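Local coordinates for putative uncharacterized protein (Bacteroides vulgatus, PDB 4F7A), which probably binds glycans, such as mucin O-glycans, at the bacterial outer membrane as a SusD-like lipoprotein of TPR-like helical fold, at residues G31-Y36 against Y248-A253; L52-F57 against E434-W439; Y88-I93 against E123-I128; N240-G245 against P328-T333. All coordinates share one frame; numbering follows the deposited sequence.

Contact 1. Residues G31-Y36 against Y248-A253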
loop_
_atom_site.group_PDB
_atom_site.type_symbol
_atom_site.label_atom_id
_atom_site.label_comp_id
_atom_site.label_asym_id
_atom_site.label_seq_id
_atom_site.Cartn_x
_atom_site.Cartn_y
_atom_site.Cartn_z
ATOM N N GLY A 31 1.068 6.920 -12.688
ATOM C CA GLY A 31 1.087 7.870 -11.588
ATOM C C GLY A 31 0.615 7.321 -10.248
ATOM O O GLY A 31 0.607 8.052 -9.268
ATOM N N ILE A 32 0.215 6.056 -10.197
ATOM C CA ILE A 32 -0.238 5.435 -8.923
ATOM C C ILE A 32 0.988 5.071 -8.040
ATOM O O ILE A 32 1.191 5.689 -7.003
ATOM C CB ILE A 32 -1.149 4.214 -9.174
ATOM C CG1 ILE A 32 -2.418 4.636 -9.928
ATOM C CG2 ILE A 32 -1.487 3.489 -7.827
ATOM C CD1 ILE A 32 -3.182 3.449 -10.602
ATOM N N TYR A 33 1.760 4.049 -8.449
ATOM C CA TYR A 33 3.127 3.759 -7.912
ATOM C C TYR A 33 4.027 4.634 -8.756
ATOM O O TYR A 33 4.562 4.221 -9.817
ATOM C CB TYR A 33 3.456 2.300 -8.107
ATOM C CG TYR A 33 4.625 1.697 -7.327
ATOM C CD1 TYR A 33 4.517 1.392 -5.963
ATOM C CD2 TYR A 33 5.780 1.320 -7.979
ATOM C CE1 TYR A 33 5.554 0.768 -5.283
ATOM C CE2 TYR A 33 6.807 0.693 -7.311
ATOM C CZ TYR A 33 6.688 0.415 -5.967
ATOM O OH TYR A 33 7.721 -0.223 -5.334
ATOM N N PHE A 34 4.103 5.874 -8.301
ATOM C CA PHE A 34 4.350 7.015 -9.165
ATOM C C PHE A 34 5.677 6.905 -9.874
ATOM O O PHE A 34 6.718 6.820 -9.237
ATOM C CB PHE A 34 4.318 8.299 -8.333
ATOM C CG PHE A 34 4.430 9.550 -9.150
ATOM C CD1 PHE A 34 5.671 10.028 -9.536
ATOM C CD2 PHE A 34 3.298 10.256 -9.522
ATOM C CE1 PHE A 34 5.788 11.172 -10.288
ATOM C CE2 PHE A 34 3.409 11.414 -10.283
ATOM C CZ PHE A 34 4.647 11.875 -10.659
ATOM N N ASN A 35 5.643 6.903 -11.203
ATOM C CA ASN A 35 6.880 7.083 -11.968
ATOM C C ASN A 35 6.595 7.733 -13.306
ATOM O O ASN A 35 7.116 7.333 -14.358
ATOM C CB ASN A 35 7.646 5.777 -12.100
ATOM C CG ASN A 35 9.153 5.992 -12.178
ATOM O OD1 ASN A 35 9.681 6.991 -11.655
ATOM N ND2 ASN A 35 9.860 5.049 -12.806
ATOM N N TYR A 36 5.770 8.768 -13.235
ATOM C CA TYR A 36 5.370 9.545 -14.379
ATOM C C TYR A 36 6.340 10.693 -14.590
ATOM O O TYR A 36 6.598 11.480 -13.671
ATOM C CB TYR A 36 3.950 10.095 -14.160
ATOM C CG TYR A 36 3.548 11.144 -15.180
ATOM C CD1 TYR A 36 3.300 10.793 -16.501
ATOM C CD2 TYR A 36 3.461 12.478 -14.832
ATOM C CE1 TYR A 36 2.961 11.757 -17.457
ATOM C CE2 TYR A 36 3.121 13.444 -15.772
ATOM C CZ TYR A 36 2.868 13.073 -17.072
ATOM O OH TYR A 36 2.542 14.026 -17.985
ATOM N N TYR A 248 6.862 2.428 -18.979
ATOM C CA TYR A 248 6.931 2.534 -17.513
ATOM C C TYR A 248 8.116 1.746 -16.972
ATOM O O TYR A 248 8.389 0.652 -17.419
ATOM C CB TYR A 248 5.661 1.993 -16.886
ATOM C CG TYR A 248 5.616 2.016 -15.380
ATOM C CD1 TYR A 248 5.291 3.185 -14.687
ATOM C CD2 TYR A 248 5.852 0.862 -14.640
ATOM C CE1 TYR A 248 5.202 3.203 -13.310
ATOM C CE2 TYR A 248 5.771 0.876 -13.240
ATOM C CZ TYR A 248 5.434 2.041 -12.585
ATOM O OH TYR A 248 5.351 2.042 -11.206
ATOM N N GLN A 249 8.816 2.314 -16.011
ATOM C CA GLN A 249 9.923 1.625 -15.348
ATOM C C GLN A 249 9.553 1.545 -13.876
ATOM O O GLN A 249 8.981 2.497 -13.332
ATOM C CB GLN A 249 11.223 2.422 -15.517
ATOM C CG GLN A 249 11.653 2.695 -16.972
ATOM C CD GLN A 249 12.167 1.466 -17.662
ATOM O OE1 GLN A 249 13.375 1.207 -17.671
ATOM N NE2 GLN A 249 11.258 0.688 -18.251
ATOM N N ASN A 250 9.869 0.426 -13.234
ATOM C CA ASN A 250 9.578 0.263 -11.838
ATOM C C ASN A 250 10.538 1.129 -11.006
ATOM O O ASN A 250 11.747 0.914 -11.021
ATOM C CB ASN A 250 9.699 -1.211 -11.456
ATOM C CG ASN A 250 9.184 -1.498 -10.059
ATOM O OD1 ASN A 250 9.492 -0.768 -9.126
ATOM N ND2 ASN A 250 8.433 -2.600 -9.904
ATOM N N PRO A 251 10.010 2.111 -10.272
ATOM C CA PRO A 251 10.916 3.046 -9.607
ATOM C C PRO A 251 11.675 2.435 -8.431
ATOM O O PRO A 251 12.734 2.937 -8.069
ATOM C CB PRO A 251 9.983 4.163 -9.128
ATOM C CG PRO A 251 8.684 3.533 -9.014
ATOM C CD PRO A 251 8.599 2.520 -10.107
ATOM N N LEU A 252 11.154 1.358 -7.850
ATOM C CA LEU A 252 11.867 0.674 -6.768
ATOM C C LEU A 252 13.198 0.163 -7.274
ATOM O O LEU A 252 14.205 0.257 -6.579
ATOM C CB LEU A 252 11.026 -0.457 -6.178
ATOM C CG LEU A 252 11.622 -1.274 -5.026
ATOM C CD1 LEU A 252 11.930 -0.448 -3.777
ATOM C CD2 LEU A 252 10.661 -2.435 -4.686
ATOM N N ALA A 253 13.205 -0.348 -8.508
ATOM C CA ALA A 253 14.409 -0.850 -9.123
ATOM C C ALA A 253 15.361 0.292 -9.388
ATOM O O ALA A 253 16.574 0.109 -9.289
ATOM C CB ALA A 253 14.094 -1.658 -10.454
HETATM O O HOH W 1 7.252 -2.915 -7.186
HETATM O O HOH W 2 8.282 5.380 -15.776
#
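Tyr33 meets 248-253 from the middle of an inverse gamma turn, and its carbonyl O is held by a side-chain hydroxyl. Tyr248 OH donates to Tyr33 O at 2.7 Å, in the carbonyl plane. The same OH lies at the edge of the Tyr33 ring, 3.3 Å from CD2, and the two tyrosine side chains cross at about a right angle. Asn250 is the N-cap of helix 251-257. Its OD1 accepts from Leu252 N at 3.0 Å and also lies at the edge of the Tyr33 ring. Tyr33 CG stands anti to the backbone N (chi1 -164°). The ring lies by Pro251, and its OH meets Leu252 CB. Pro251 CD lies 3.7 Å from Tyr33 CD2. Trp46 of helix 44-51 meets the Tyr33 ring too. The contact thus fixes the loop between helices 15-30 and 44-51 to the N-terminal end of helix 251-257. Asn35 adds a second polar clamp, with its OD1 taken by Thr43 N. A water bridges Asn35 O and Gln249 N. Asn35 ND2 donates to Gln249 O at 2.7 Å, from above the carbonyl plane.

Contact 2. Residues L52-F57 against E434-W439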
loop_
_atom_site.group_PDB
_atom_site.type_symbol
_atom_site.label_atom_id
_atom_site.label_comp_id
_atom_site.label_asym_id
_atom_site.label_seq_id
_atom_site.Cartn_x
_atom_site.Cartn_y
_atom_site.Cartn_z
ATOM N N LEU A 52 10.934 6.950 0.944
ATOM C CA LEU A 52 11.418 7.510 2.207
ATOM C C LEU A 52 10.318 7.778 3.251
ATOM O O LEU A 52 10.596 8.315 4.333
ATOM C CB LEU A 52 12.223 8.766 1.961
ATOM C CG LEU A 52 13.580 8.594 1.295
ATOM C CD1 LEU A 52 14.078 9.953 0.814
ATOM C CD2 LEU A 52 14.617 7.938 2.235
ATOM N N ASN A 53 9.080 7.416 2.928
ATOM C CA ASN A 53 7.972 7.483 3.868
ATOM C C ASN A 53 7.379 6.076 4.095
ATOM O O ASN A 53 7.887 5.287 4.884
ATOM C CB ASN A 53 6.921 8.466 3.332
ATOM C CG ASN A 53 7.452 9.855 3.215
ATOM O OD1 ASN A 53 7.633 10.544 4.224
ATOM N ND2 ASN A 53 7.689 10.291 1.999
ATOM N N HIS A 54 6.351 5.744 3.340
ATOM C CA HIS A 54 5.583 4.522 3.559
ATOM C C HIS A 54 6.429 3.260 3.545
ATOM O O HIS A 54 6.178 2.356 4.314
ATOM C CB HIS A 54 4.502 4.385 2.487
ATOM C CG HIS A 54 3.726 5.641 2.261
ATOM N ND1 HIS A 54 4.302 6.790 1.760
ATOM C CD2 HIS A 54 2.406 5.913 2.406
ATOM C CE1 HIS A 54 3.375 7.727 1.641
ATOM N NE2 HIS A 54 2.217 7.221 2.032
ATOM N N ASP A 55 7.380 3.178 2.628
ATOM C CA ASP A 55 8.167 1.952 2.459
ATOM C C ASP A 55 9.051 1.701 3.676
ATOM O O ASP A 55 9.372 0.551 3.982
ATOM C CB ASP A 55 9.034 2.033 1.198
ATOM C CG ASP A 55 8.243 1.797 -0.097
ATOM O OD1 ASP A 55 7.027 1.483 -0.036
ATOM O OD2 ASP A 55 8.855 1.927 -1.180
HETATM N N MSE A 56 9.465 2.778 4.338
HETATM C CA MSE A 56 10.220 2.655 5.565
HETATM C C MSE A 56 9.283 2.415 6.751
HETATM O O MSE A 56 9.525 1.511 7.575
HETATM C CB MSE A 56 11.075 3.901 5.808
HETATM C CG MSE A 56 11.791 3.818 7.148
HETATM SE SE MSE A 56 13.058 5.233 7.453
HETATM C CE MSE A 56 11.956 6.681 7.113
ATOM N N PHE A 57 8.204 3.202 6.848
ATOM C CA PHE A 57 7.312 3.084 7.988
ATOM C C PHE A 57 6.596 1.746 8.020
ATOM O O PHE A 57 6.307 1.219 9.102
ATOM C CB PHE A 57 6.335 4.256 8.074
ATOM C CG PHE A 57 7.015 5.610 8.249
ATOM C CD1 PHE A 57 8.030 5.786 9.176
ATOM C CD2 PHE A 57 6.634 6.692 7.481
ATOM C CE1 PHE A 57 8.637 7.014 9.320
ATOM C CE2 PHE A 57 7.234 7.936 7.637
ATOM C CZ PHE A 57 8.230 8.091 8.548
ATOM N N GLU A 434 5.058 -3.407 -1.753
ATOM C CA GLU A 434 4.201 -2.215 -1.839
ATOM C C GLU A 434 3.917 -1.675 -0.444
ATOM O O GLU A 434 2.993 -2.124 0.238
ATOM C CB GLU A 434 2.896 -2.530 -2.591
ATOM C CG GLU A 434 2.271 -1.296 -3.275
ATOM C CD GLU A 434 1.801 -0.285 -2.258
ATOM O OE1 GLU A 434 0.767 -0.581 -1.626
ATOM O OE2 GLU A 434 2.466 0.783 -2.083
ATOM N N GLY A 435 4.691 -0.669 -0.061
ATOM C CA GLY A 435 4.709 -0.169 1.304
ATOM C C GLY A 435 3.465 0.574 1.757
ATOM O O GLY A 435 3.188 0.630 2.957
HETATM N N MSE A 436 2.719 1.176 0.838
HETATM C CA MSE A 436 1.507 1.921 1.247
HETATM C C MSE A 436 0.434 1.016 1.836
HETATM O O MSE A 436 -0.046 1.284 2.927
HETATM C CB MSE A 436 0.907 2.768 0.138
HETATM C CG MSE A 436 1.850 3.793 -0.404
HETATM SE SE MSE A 436 0.878 5.399 -0.947
HETATM C CE MSE A 436 2.428 6.416 -1.482
ATOM N N GLU A 437 0.056 -0.051 1.142
ATOM C CA GLU A 437 -0.945 -0.944 1.737
ATOM C C GLU A 437 -0.443 -1.516 3.061
ATOM O O GLU A 437 -1.202 -1.599 4.049
ATOM C CB GLU A 437 -1.353 -2.051 0.775
ATOM C CG GLU A 437 -2.529 -2.906 1.296
ATOM C CD GLU A 437 -3.789 -2.115 1.654
ATOM O OE1 GLU A 437 -3.971 -0.972 1.172
ATOM O OE2 GLU A 437 -4.619 -2.634 2.448
ATOM N N ALA A 438 0.836 -1.864 3.099
ATOM C CA ALA A 438 1.443 -2.466 4.305
ATOM C C ALA A 438 1.366 -1.524 5.500
ATOM O O ALA A 438 0.973 -1.916 6.604
ATOM C CB ALA A 438 2.906 -2.854 4.025
ATOM N N TRP A 439 1.721 -0.270 5.260
ATOM C CA TRP A 439 1.729 0.723 6.302
ATOM C C TRP A 439 0.307 1.087 6.750
ATOM O O TRP A 439 0.071 1.260 7.923
ATOM C CB TRP A 439 2.508 1.966 5.866
ATOM C CG TRP A 439 2.676 2.988 7.005
ATOM C CD1 TRP A 439 2.895 2.706 8.315
ATOM C CD2 TRP A 439 2.678 4.429 6.893
ATOM N NE1 TRP A 439 2.993 3.879 9.052
ATOM C CE2 TRP A 439 2.864 4.947 8.194
ATOM C CE3 TRP A 439 2.508 5.327 5.820
ATOM C CZ2 TRP A 439 2.911 6.304 8.446
ATOM C CZ3 TRP A 439 2.540 6.670 6.072
ATOM C CH2 TRP A 439 2.743 7.156 7.382
#
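His54 lies with one face over the end of Met436 and the other against Trp439. Met436 is a selenomethionine. Its CE sits above the centre of the imidazole, 3.6 Å from the centroid, in a CH-pi contact. Its SE is over the same face. On the opposite face the indole of Trp439 arrives edge first, with CE3 3.5 Å from His54 CD2. The planes stand at 88°, an offset edge-to-face pair. His54 NE2 is hydrogen-bonded to Thr131, which would fix the turn of the ring between its two neighbours.

Phe57 packs on the indole one helical turn further on. Its CB rests over the five-membered ring of Trp439, 3.5 Å from the centroid. The Phe57 and Trp439 side chains lie side by side, pointing the same way. An alanine in place of Trp439 would probably open a gap between His54 and Phe57 and leave the imidazole face without its edge-to-face partner.

The backbones come close where Asp55 CA is 4.2 Å from Gly435 CA. Asp55 OD1 lies 3.1 Å from Gly435 CA. A side chain on Gly435 would clash with that oxygen. Gly435 N gives Asp55 OD1 only a weak bond; Gln50 is the stronger partner. Glu434 caps helix 435-445, its OE1 accepting from Glu437 N at 2.9 Å and its OE2 from Met436 N. OE2 also forms a salt bridge with Arg127.

The short helix 54-57 is thereby set against the start of helix 435-445. Helix 44-51 touches Met436 through Phe49 and Gln50, and strand 61-62 lies against Asp55 and Met56.

Contact 3. Residues Y88-I93 against E123-I128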
loop_
_atom_site.group_PDB
_atom_site.type_symbol
_atom_site.label_atom_id
_atom_site.label_comp_id
_atom_site.label_asym_id
_atom_site.label_seq_id
_atom_site.Cartn_x
_atom_site.Cartn_y
_atom_site.Cartn_z
ATOM N N TYR A 88 2.623 15.453 -5.909
ATOM C CA TYR A 88 2.740 14.812 -7.210
ATOM C C TYR A 88 1.397 14.326 -7.718
ATOM O O TYR A 88 1.100 14.437 -8.905
ATOM C CB TYR A 88 3.787 13.691 -7.168
ATOM C CG TYR A 88 5.206 14.212 -6.957
ATOM C CD1 TYR A 88 5.673 15.326 -7.647
ATOM C CD2 TYR A 88 6.082 13.591 -6.060
ATOM C CE1 TYR A 88 6.970 15.819 -7.442
ATOM C CE2 TYR A 88 7.391 14.058 -5.872
ATOM C CZ TYR A 88 7.822 15.177 -6.557
ATOM O OH TYR A 88 9.104 15.665 -6.367
ATOM N N THR A 89 0.580 13.785 -6.832
ATOM C CA THR A 89 -0.697 13.260 -7.222
ATOM C C THR A 89 -1.640 14.394 -7.658
ATOM O O THR A 89 -2.255 14.308 -8.714
ATOM C CB THR A 89 -1.337 12.409 -6.114
ATOM O OG1 THR A 89 -0.473 11.311 -5.788
ATOM C CG2 THR A 89 -2.662 11.861 -6.590
ATOM N N TYR A 90 -1.716 15.469 -6.882
ATOM C CA TYR A 90 -2.580 16.592 -7.243
ATOM C C TYR A 90 -2.035 17.425 -8.398
ATOM O O TYR A 90 -2.807 17.949 -9.184
ATOM C CB TYR A 90 -2.871 17.476 -6.036
ATOM C CG TYR A 90 -3.940 16.874 -5.148
ATOM C CD1 TYR A 90 -5.276 16.829 -5.568
ATOM C CD2 TYR A 90 -3.620 16.337 -3.914
ATOM C CE1 TYR A 90 -6.264 16.275 -4.742
ATOM C CE2 TYR A 90 -4.579 15.786 -3.086
ATOM C CZ TYR A 90 -5.903 15.754 -3.507
ATOM O OH TYR A 90 -6.848 15.213 -2.673
ATOM N N ASN A 91 -0.718 17.516 -8.530
ATOM C CA ASN A 91 -0.152 18.269 -9.646
ATOM C C ASN A 91 -0.328 17.567 -10.982
ATOM O O ASN A 91 -0.632 18.218 -11.977
ATOM C CB ASN A 91 1.332 18.584 -9.412
ATOM C CG ASN A 91 1.522 19.728 -8.439
ATOM O OD1 ASN A 91 0.602 20.504 -8.221
ATOM N ND2 ASN A 91 2.691 19.818 -7.837
ATOM N N TYR A 92 -0.150 16.248 -11.005
ATOM C CA TYR A 92 -0.023 15.530 -12.276
ATOM C C TYR A 92 -1.031 14.432 -12.603
ATOM O O TYR A 92 -1.220 14.120 -13.770
ATOM C CB TYR A 92 1.401 14.958 -12.377
ATOM C CG TYR A 92 2.470 16.038 -12.260
ATOM C CD1 TYR A 92 2.607 17.030 -13.228
ATOM C CD2 TYR A 92 3.338 16.053 -11.191
ATOM C CE1 TYR A 92 3.580 18.016 -13.103
ATOM C CE2 TYR A 92 4.306 17.027 -11.060
ATOM C CZ TYR A 92 4.424 18.003 -12.007
ATOM O OH TYR A 92 5.401 18.954 -11.818
ATOM N N ILE A 93 -1.646 13.820 -11.597
ATOM C CA ILE A 93 -2.348 12.569 -11.788
ATOM C C ILE A 93 -3.858 12.728 -11.582
ATOM O O ILE A 93 -4.647 12.411 -12.473
ATOM C CB ILE A 93 -1.792 11.483 -10.854
ATOM C CG1 ILE A 93 -0.269 11.346 -11.042
ATOM C CG2 ILE A 93 -2.516 10.115 -11.077
ATOM C CD1 ILE A 93 0.226 11.194 -12.526
ATOM N N GLU A 123 -8.344 3.767 -6.832
ATOM C CA GLU A 123 -7.031 3.146 -6.567
ATOM C C GLU A 123 -5.964 4.199 -6.202
ATOM O O GLU A 123 -5.212 4.020 -5.262
ATOM C CB GLU A 123 -6.563 2.303 -7.770
ATOM C CG GLU A 123 -5.082 1.860 -7.697
ATOM C CD GLU A 123 -4.748 0.992 -6.512
ATOM O OE1 GLU A 123 -5.678 0.424 -5.877
ATOM O OE2 GLU A 123 -3.527 0.874 -6.214
ATOM N N ALA A 124 -5.900 5.292 -6.961
ATOM C CA ALA A 124 -4.935 6.360 -6.692
ATOM C C ALA A 124 -5.230 7.077 -5.391
ATOM O O ALA A 124 -4.341 7.303 -4.582
ATOM C CB ALA A 124 -4.913 7.389 -7.845
HETATM N N MSE A 125 -6.485 7.468 -5.189
HETATM C CA MSE A 125 -6.767 8.433 -4.145
HETATM C C MSE A 125 -6.992 7.815 -2.762
HETATM O O MSE A 125 -6.835 8.497 -1.766
HETATM C CB MSE A 125 -7.947 9.319 -4.542
HETATM C CG MSE A 125 -7.700 10.101 -5.836
HETATM SE SE MSE A 125 -6.021 11.036 -5.886
HETATM C CE MSE A 125 -6.477 12.451 -4.651
ATOM N N HIS A 126 -7.343 6.538 -2.678
ATOM C CA HIS A 126 -7.452 5.923 -1.347
ATOM C C HIS A 126 -6.056 5.883 -0.734
ATOM O O HIS A 126 -5.919 6.033 0.471
ATOM C CB HIS A 126 -8.150 4.542 -1.376
ATOM C CG HIS A 126 -7.236 3.393 -1.677
ATOM N ND1 HIS A 126 -6.804 3.110 -2.949
ATOM C CD2 HIS A 126 -6.640 2.490 -0.866
ATOM C CE1 HIS A 126 -5.999 2.060 -2.916
ATOM N NE2 HIS A 126 -5.875 1.670 -1.661
ATOM N N ARG A 127 -5.016 5.736 -1.571
ATOM C CA ARG A 127 -3.629 5.797 -1.087
ATOM C C ARG A 127 -3.257 7.169 -0.468
ATOM O O ARG A 127 -2.464 7.230 0.471
ATOM C CB ARG A 127 -2.665 5.467 -2.226
ATOM C CG ARG A 127 -2.679 3.998 -2.633
ATOM C CD ARG A 127 -2.141 3.775 -4.052
ATOM N NE ARG A 127 -0.811 4.328 -4.333
ATOM C CZ ARG A 127 0.357 3.723 -4.067
ATOM N NH1 ARG A 127 0.421 2.555 -3.449
ATOM N NH2 ARG A 127 1.494 4.306 -4.429
ATOM N N ILE A 128 -3.863 8.238 -0.983
ATOM C CA ILE A 128 -3.625 9.598 -0.477
ATOM C C ILE A 128 -4.385 9.864 0.830
ATOM O O ILE A 128 -3.796 10.363 1.783
ATOM C CB ILE A 128 -3.973 10.668 -1.562
ATOM C CG1 ILE A 128 -3.180 10.387 -2.860
ATOM C CG2 ILE A 128 -3.731 12.088 -1.041
ATOM C CD1 ILE A 128 -1.642 10.329 -2.678
#
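Met125, a selenomethionine, turns at chi2 (-49°) and again at chi3 (-73°), and this bent chain carries its SE to Thr89 and its CE to Tyr90. SE lies 3.5 Å from Thr89 CG2. The methyl CE meets the phenol end of Tyr90, 3.4 Å from OH and 3.5 Å from CZ. The two side chains cross obliquely. Tyr90 OH is hydrogen-bonded to Val136 O, which anchors the end of the ring where the methyl touches it. Thr89 and Ile128 reach toward each other tip to tip. Ile128 CD1 comes to 3.5 Å from Thr89 OG1, whose hydrogen bond goes back to Ala85 O in its own helix. Ile128 CG2 also reaches Tyr90 CE2, but loosely, at 4.3 Å. The contact between the two segments is therefore mainly van der Waals, and its polar atoms are bound elsewhere. A wider pi-type turn spans 89-93, where Ile93 N bonds to Thr89 O. The axes of the two segments approach to 11.4 Å, and their directions differ by 156°. Helices 84-104 and 111-132 thus form an antiparallel pair, close together in the chain, consistent with the helical hairpins of the TPR-like SusD fold.

Contact 4. Residues N240-G245 against P328-T333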
loop_
_atom_site.group_PDB
_atom_site.type_symbol
_atom_site.label_atom_id
_atom_site.label_comp_id
_atom_site.label_asym_id
_atom_site.label_seq_id
_atom_site.Cartn_x
_atom_site.Cartn_y
_atom_site.Cartn_z
ATOM N N ASN A 240 -3.043 -10.648 -10.737
ATOM C CA ASN A 240 -2.674 -9.581 -9.798
ATOM C C ASN A 240 -2.710 -8.236 -10.549
ATOM O O ASN A 240 -2.307 -8.155 -11.700
ATOM C CB ASN A 240 -1.255 -9.815 -9.262
ATOM C CG ASN A 240 -1.196 -10.852 -8.184
ATOM O OD1 ASN A 240 -2.233 -11.392 -7.771
ATOM N ND2 ASN A 240 0.029 -11.167 -7.729
ATOM N N ILE A 241 -3.211 -7.200 -9.889
ATOM C CA ILE A 241 -3.162 -5.851 -10.447
ATOM C C ILE A 241 -1.734 -5.352 -10.250
ATOM O O ILE A 241 -1.235 -5.284 -9.123
ATOM C CB ILE A 241 -4.153 -4.896 -9.760
ATOM C CG1 ILE A 241 -5.582 -5.498 -9.768
ATOM C CG2 ILE A 241 -4.109 -3.494 -10.415
ATOM C CD1 ILE A 241 -6.138 -5.963 -11.154
ATOM N N GLN A 242 -1.097 -5.000 -11.362
ATOM C CA GLN A 242 0.295 -4.583 -11.363
ATOM C C GLN A 242 0.545 -3.756 -12.610
ATOM O O GLN A 242 0.003 -4.044 -13.668
ATOM C CB GLN A 242 1.226 -5.788 -11.344
ATOM C CG GLN A 242 0.970 -6.836 -12.399
ATOM C CD GLN A 242 1.802 -8.081 -12.163
ATOM O OE1 GLN A 242 2.229 -8.342 -11.056
ATOM N NE2 GLN A 242 2.030 -8.850 -13.208
ATOM N N ILE A 243 1.346 -2.721 -12.456
ATOM C CA ILE A 243 1.548 -1.728 -13.511
ATOM C C ILE A 243 2.728 -2.048 -14.412
ATOM O O ILE A 243 3.844 -2.288 -13.926
ATOM C CB ILE A 243 1.766 -0.332 -12.939
ATOM C CG1 ILE A 243 0.579 0.087 -12.057
ATOM C CG2 ILE A 243 2.008 0.697 -14.111
ATOM C CD1 ILE A 243 -0.809 0.152 -12.754
ATOM N N SER A 244 2.482 -2.015 -15.712
ATOM C CA SER A 244 3.539 -2.186 -16.712
ATOM C C SER A 244 3.087 -1.745 -18.081
ATOM O O SER A 244 1.887 -1.699 -18.382
ATOM C CB SER A 244 4.029 -3.644 -16.778
ATOM O OG SER A 244 3.016 -4.522 -17.275
ATOM N N GLY A 245 4.076 -1.449 -18.915
ATOM C CA GLY A 245 3.858 -1.156 -20.328
ATOM C C GLY A 245 4.056 0.322 -20.625
ATOM O O GLY A 245 4.256 1.141 -19.709
ATOM N N PRO A 328 6.671 -5.600 -13.392
ATOM C CA PRO A 328 5.430 -4.852 -13.120
ATOM C C PRO A 328 5.341 -4.450 -11.632
ATOM O O PRO A 328 5.775 -5.213 -10.766
ATOM C CB PRO A 328 4.326 -5.858 -13.487
ATOM C CG PRO A 328 4.944 -6.764 -14.481
ATOM C CD PRO A 328 6.389 -6.912 -14.003
ATOM N N ALA A 329 4.821 -3.260 -11.352
ATOM C CA ALA A 329 4.682 -2.759 -9.993
ATOM C C ALA A 329 3.381 -3.253 -9.386
ATOM O O ALA A 329 2.302 -2.798 -9.763
ATOM C CB ALA A 329 4.699 -1.207 -9.982
ATOM N N VAL A 330 3.485 -4.168 -8.436
ATOM C CA VAL A 330 2.315 -4.776 -7.818
ATOM C C VAL A 330 1.514 -3.757 -6.995
ATOM O O VAL A 330 2.097 -2.976 -6.223
ATOM C CB VAL A 330 2.744 -5.941 -6.921
ATOM C CG1 VAL A 330 1.574 -6.486 -6.182
ATOM C CG2 VAL A 330 3.419 -7.042 -7.792
ATOM N N LEU A 331 0.192 -3.756 -7.195
ATOM C CA LEU A 331 -0.752 -2.861 -6.492
ATOM C C LEU A 331 -1.780 -3.612 -5.648
ATOM O O LEU A 331 -2.155 -3.138 -4.569
ATOM C CB LEU A 331 -1.503 -1.954 -7.478
ATOM C CG LEU A 331 -0.631 -0.906 -8.187
ATOM C CD1 LEU A 331 -1.477 -0.111 -9.159
ATOM C CD2 LEU A 331 0.073 -0.006 -7.167
ATOM N N LEU A 332 -2.269 -4.738 -6.154
ATOM C CA LEU A 332 -3.316 -5.514 -5.466
ATOM C C LEU A 332 -3.246 -6.991 -5.904
ATOM O O LEU A 332 -3.438 -7.302 -7.069
ATOM C CB LEU A 332 -4.692 -4.908 -5.765
ATOM C CG LEU A 332 -5.842 -5.343 -4.858
ATOM C CD1 LEU A 332 -6.970 -4.322 -4.892
ATOM C CD2 LEU A 332 -6.333 -6.721 -5.238
ATOM N N THR A 333 -2.992 -7.886 -4.953
ATOM C CA THR A 333 -2.714 -9.271 -5.259
ATOM C C THR A 333 -3.886 -10.151 -4.870
ATOM O O THR A 333 -4.697 -9.800 -3.996
ATOM C CB THR A 333 -1.444 -9.767 -4.518
ATOM O OG1 THR A 333 -1.662 -9.737 -3.100
ATOM C CG2 THR A 333 -0.203 -8.900 -4.894
HETATM O O HOH W 3 5.177 -8.125 -10.825
#
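Strands 241-243 and 329-332 pair antiparallel through a classic beta bulge, in which Leu331 and Leu332 both face Ile241. Ile241 O accepts from Leu331 N at 2.8 Å and from Leu332 N at 3.2 Å, both from the same face of its carbonyl plane. Past the bulge, Ile243 and Ala329 form a hydrogen-bonded pair, with Ile243 N to Ala329 O at 2.9 Å. Ile241, Ile243, Ala329 and Leu332 share one face of the sheet. There Ile241 CB and Leu332 CB lie 4.0 Å apart, and helix 193-210 packs on both side chains. Leu331 CD1 reaches Ile243 CG1 at 3.6 Å. Gln242 and Val330 point to the other face. Gln242 CG sits between the backbone N and the carbonyl carbon (chi1 52°), and the extended chain runs beside Pro328, with CD 3.6 Å from Pro328 CB. A water bridges Gln242 OE1 and Pro328 O. An alanine in place of Gln242 would probably leave Pro328 CB less covered and Pro328 O without this water bridge. Asn240 packs on Thr333, its OD1 bonded to Ala334 N. The chemistry is two-sided: an apolar face packed on helix 193-210, Tyr33 and Tyr248, and a partly exposed face with an amide and a water.

All four contacts are mainly buried, and contact 2 lies nearest the centre of the chain. Contact 1 has one exposed residue, Gln249; partly exposed ones include Tyr90 in contact 3 and Gln242 and Pro328 in contact 4. Contact 4 rests on backbone bonds, contact 1 on side chains bonded to carbonyls, contact 2 on aromatic packing and contact 3 on apolar packing. Arg127 of contact 3 joins three of them. It forms a salt bridge with Glu434 of contact 2 and a probable hydrogen bond to Ile32 O of contact 1. Ala329 of contact 4 packs on Tyr33 and Tyr248 of contact 1. Contact 3 joins helices close in sequence; contact 2 spans most of the chain.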